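PDB 3E18: oxidoreductase from Listeria innocua, which binds NAD and is probably an NAD-dependent dehydrogenase of the Gfo/Idh/MocA family, its substrate being unknown. Local coordinates for residues E64-V69 against A88-V93. Residues are numbered along the deposited sequence; the frame is centred on the assembly and turned at random.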
ATOM      1  N   GLU A  64       1.889  25.813  45.811  1.00 41.27           N
ATOM      2  CA  GLU A  64       2.908  24.894  46.347  1.00 46.22           C
ATOM      3  C   GLU A  64       2.409  23.460  46.527  1.00 38.51           C
ATOM      4  O   GLU A  64       3.210  22.523  46.577  1.00 37.28           O
ATOM      5  CB  GLU A  64       3.470  25.408  47.682  1.00 48.79           C
ATOM      6  CG  GLU A  64       4.769  26.204  47.560  1.00 63.61           C
ATOM      7  CD  GLU A  64       5.286  26.747  48.902  1.00 65.95           C
ATOM      8  OE1 GLU A  64       5.102  26.077  49.948  1.00 77.82           O
ATOM      9  OE2 GLU A  64       5.885  27.849  48.904  1.00 73.73           O
ATOM     10  N   LYS A  65       1.091  23.296  46.643  1.00 36.18           N
ATOM     11  CA  LYS A  65       0.479  21.974  46.773  1.00 38.96           C
ATOM     12  C   LYS A  65       0.502  21.156  45.472  1.00 38.93           C
ATOM     13  O   LYS A  65       0.349  19.937  45.509  1.00 36.95           O
ATOM     14  CB  LYS A  65      -0.967  22.096  47.265  1.00 44.08           C
ATOM     15  CG  LYS A  65      -1.126  22.149  48.770  1.00 53.01           C
ATOM     16  CD  LYS A  65      -1.552  23.526  49.231  1.00 65.21           C
ATOM     17  CE  LYS A  65      -2.753  23.448  50.171  1.00 71.18           C
ATOM     18  NZ  LYS A  65      -2.596  22.418  51.241  1.00 71.64           N
ATOM     19  N   VAL A  66       0.681  21.831  44.335  1.00 35.72           N
ATOM     20  CA  VAL A  66       0.684  21.184  43.017  1.00 31.79           C
ATOM     21  C   VAL A  66       2.062  20.607  42.702  1.00 33.10           C
ATOM     22  O   VAL A  66       3.065  21.298  42.815  1.00 34.19           O
ATOM     23  CB  VAL A  66       0.250  22.175  41.920  1.00 33.21           C
ATOM     24  CG1 VAL A  66       0.352  21.543  40.509  1.00 26.74           C
ATOM     25  CG2 VAL A  66      -1.185  22.656  42.195  1.00 26.82           C
ATOM     26  N   ASP A  67       2.106  19.334  42.321  1.00 30.03           N
ATOM     27  CA  ASP A  67       3.365  18.695  41.954  1.00 30.61           C
ATOM     28  C   ASP A  67       3.556  18.589  40.447  1.00 31.87           C
ATOM     29  O   ASP A  67       4.678  18.573  39.965  1.00 30.22           O
ATOM     30  CB  ASP A  67       3.429  17.303  42.566  1.00 32.70           C
ATOM     31  CG  ASP A  67       3.262  17.332  44.067  1.00 35.11           C
ATOM     32  OD1 ASP A  67       3.984  18.113  44.719  1.00 35.90           O
ATOM     33  OD2 ASP A  67       2.397  16.597  44.588  1.00 34.67           O
ATOM     34  N   ALA A  68       2.448  18.490  39.716  1.00 30.91           N
ATOM     35  CA  ALA A  68       2.502  18.195  38.279  1.00 27.78           C
ATOM     36  C   ALA A  68       1.299  18.766  37.557  1.00 29.87           C
ATOM     37  O   ALA A  68       0.245  18.988  38.164  1.00 29.48           O
ATOM     38  CB  ALA A  68       2.607  16.685  38.052  1.00 22.45           C
ATOM     39  N   VAL A  69       1.470  19.056  36.267  1.00 27.27           N
ATOM     40  CA  VAL A  69       0.339  19.452  35.435  1.00 29.15           C
ATOM     41  C   VAL A  69       0.161  18.510  34.252  1.00 28.57           C
ATOM     42  O   VAL A  69       1.125  17.957  33.711  1.00 26.62           O
ATOM     43  CB  VAL A  69       0.397  20.942  34.948  1.00 29.94           C
ATOM     44  CG1 VAL A  69       0.533  21.909  36.129  1.00 35.47           C
ATOM     45  CG2 VAL A  69       1.507  21.152  33.932  1.00 34.37           C
ATOM     46  N   ALA A  88       8.168  26.881  36.815  1.00 28.74           N
ATOM     47  CA  ALA A  88       7.507  26.954  38.114  1.00 28.09           C
ATOM     48  C   ALA A  88       7.789  25.773  39.072  1.00 31.61           C
ATOM     49  O   ALA A  88       7.340  25.783  40.214  1.00 34.36           O
ATOM     50  CB  ALA A  88       6.002  27.161  37.916  1.00 22.89           C
ATOM     51  N   GLY A  89       8.542  24.773  38.617  1.00 28.16           N
ATOM     52  CA  GLY A  89       8.893  23.617  39.440  1.00 29.33           C
ATOM     53  C   GLY A  89       7.867  22.496  39.419  1.00 33.09           C
ATOM     54  O   GLY A  89       7.755  21.736  40.371  1.00 34.37           O
ATOM     55  N   LYS A  90       7.112  22.399  38.330  1.00 31.90           N
ATOM     56  CA  LYS A  90       6.088  21.372  38.185  1.00 28.64           C
ATOM     57  C   LYS A  90       6.538  20.372  37.129  1.00 31.09           C
ATOM     58  O   LYS A  90       7.051  20.767  36.077  1.00 28.62           O
ATOM     59  CB  LYS A  90       4.771  22.006  37.727  1.00 35.14           C
ATOM     60  CG  LYS A  90       3.790  22.445  38.811  1.00 42.29           C
ATOM     61  CD  LYS A  90       4.411  23.219  39.951  1.00 40.15           C
ATOM     62  CE  LYS A  90       3.369  23.999  40.725  1.00 41.96           C
ATOM     63  NZ  LYS A  90       3.816  24.245  42.126  1.00 39.03           N
ATOM     64  N   HIS A  91       6.352  19.085  37.421  1.00 28.87           N
ATOM     65  CA  HIS A  91       6.480  18.030  36.418  1.00 26.94           C
ATOM     66  C   HIS A  91       5.329  18.167  35.414  1.00 25.92           C
ATOM     67  O   HIS A  91       4.284  18.770  35.714  1.00 29.45           O
ATOM     68  CB  HIS A  91       6.445  16.639  37.065  1.00 24.17           C
ATOM     69  CG  HIS A  91       7.469  16.431  38.145  1.00 26.16           C
ATOM     70  ND1 HIS A  91       8.809  16.230  37.879  1.00 27.61           N
ATOM     71  CD2 HIS A  91       7.341  16.360  39.490  1.00 26.40           C
ATOM     72  CE1 HIS A  91       9.462  16.056  39.016  1.00 28.67           C
ATOM     73  NE2 HIS A  91       8.594  16.134  40.009  1.00 29.52           N
ATOM     74  N   VAL A  92       5.514  17.620  34.213  1.00 26.65           N
ATOM     75  CA  VAL A  92       4.542  17.837  33.135  1.00 28.56           C
ATOM     76  C   VAL A  92       4.201  16.552  32.406  1.00 26.64           C
ATOM     77  O   VAL A  92       5.096  15.810  31.994  1.00 26.16           O
ATOM     78  CB  VAL A  92       5.069  18.871  32.089  1.00 29.21           C
ATOM     79  CG1 VAL A  92       4.161  18.940  30.872  1.00 25.48           C
ATOM     80  CG2 VAL A  92       5.226  20.247  32.708  1.00 25.39           C
ATOM     81  N   VAL A  93       2.900  16.290  32.270  1.00 24.92           N
ATOM     82  CA  VAL A  93       2.419  15.332  31.289  1.00 28.46           C
ATOM     83  C   VAL A  93       1.756  16.144  30.174  1.00 30.62           C
ATOM     84  O   VAL A  93       0.891  16.989  30.427  1.00 25.27           O
ATOM     85  CB  VAL A  93       1.421  14.275  31.867  1.00 26.75           C
ATOM     86  CG1 VAL A  93       0.967  13.305  30.755  1.00 24.71           C
ATOM     87  CG2 VAL A  93       2.055  13.477  32.993  1.00 29.47           C
TER
HETATM   88  O   HOH W   1       6.780  19.090  41.569  1.00 34.57           O
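V69 and V93 lie in the tightly paired part of the contact, where two parallel strands run side by side: the N-H of V93 meets V69 O at 2.8 Å, almost straight on. V69 N bonds to H91 O (2.9 Å), which also takes a CA-H...O contact from A68. On one face of the sheet V69 and V92 point the same way and touch through their CG2 methyls at 4.0 Å; on the other, the CB atoms of A68 and H91 meet. Regular pairing ends at D67, and a water and exposed E64 mark the solvent side. D67 O accepts H91 N (3.1 Å) and a bond from that water, which donates another to O of G89, whose positive phi ends helix 78-87 in a Schellman motif. H91 CD2 passes D67 O at 3.5 Å, while ND1 is hydrogen-bonded to H118 N. A turn about CB-CG (chi2 46°) lays buried K90 across V66, CE against CB, and delivers NZ to V66 O at 3.1 Å; D63 O also binds that ammonium. In this Rossmann beta-alpha-beta unit, helix 78-87 packs on V69 and V92, helix 57-62 on V69, helix 307-315 on H91 and V93; strands 6-11 and 119-122 flank the pair.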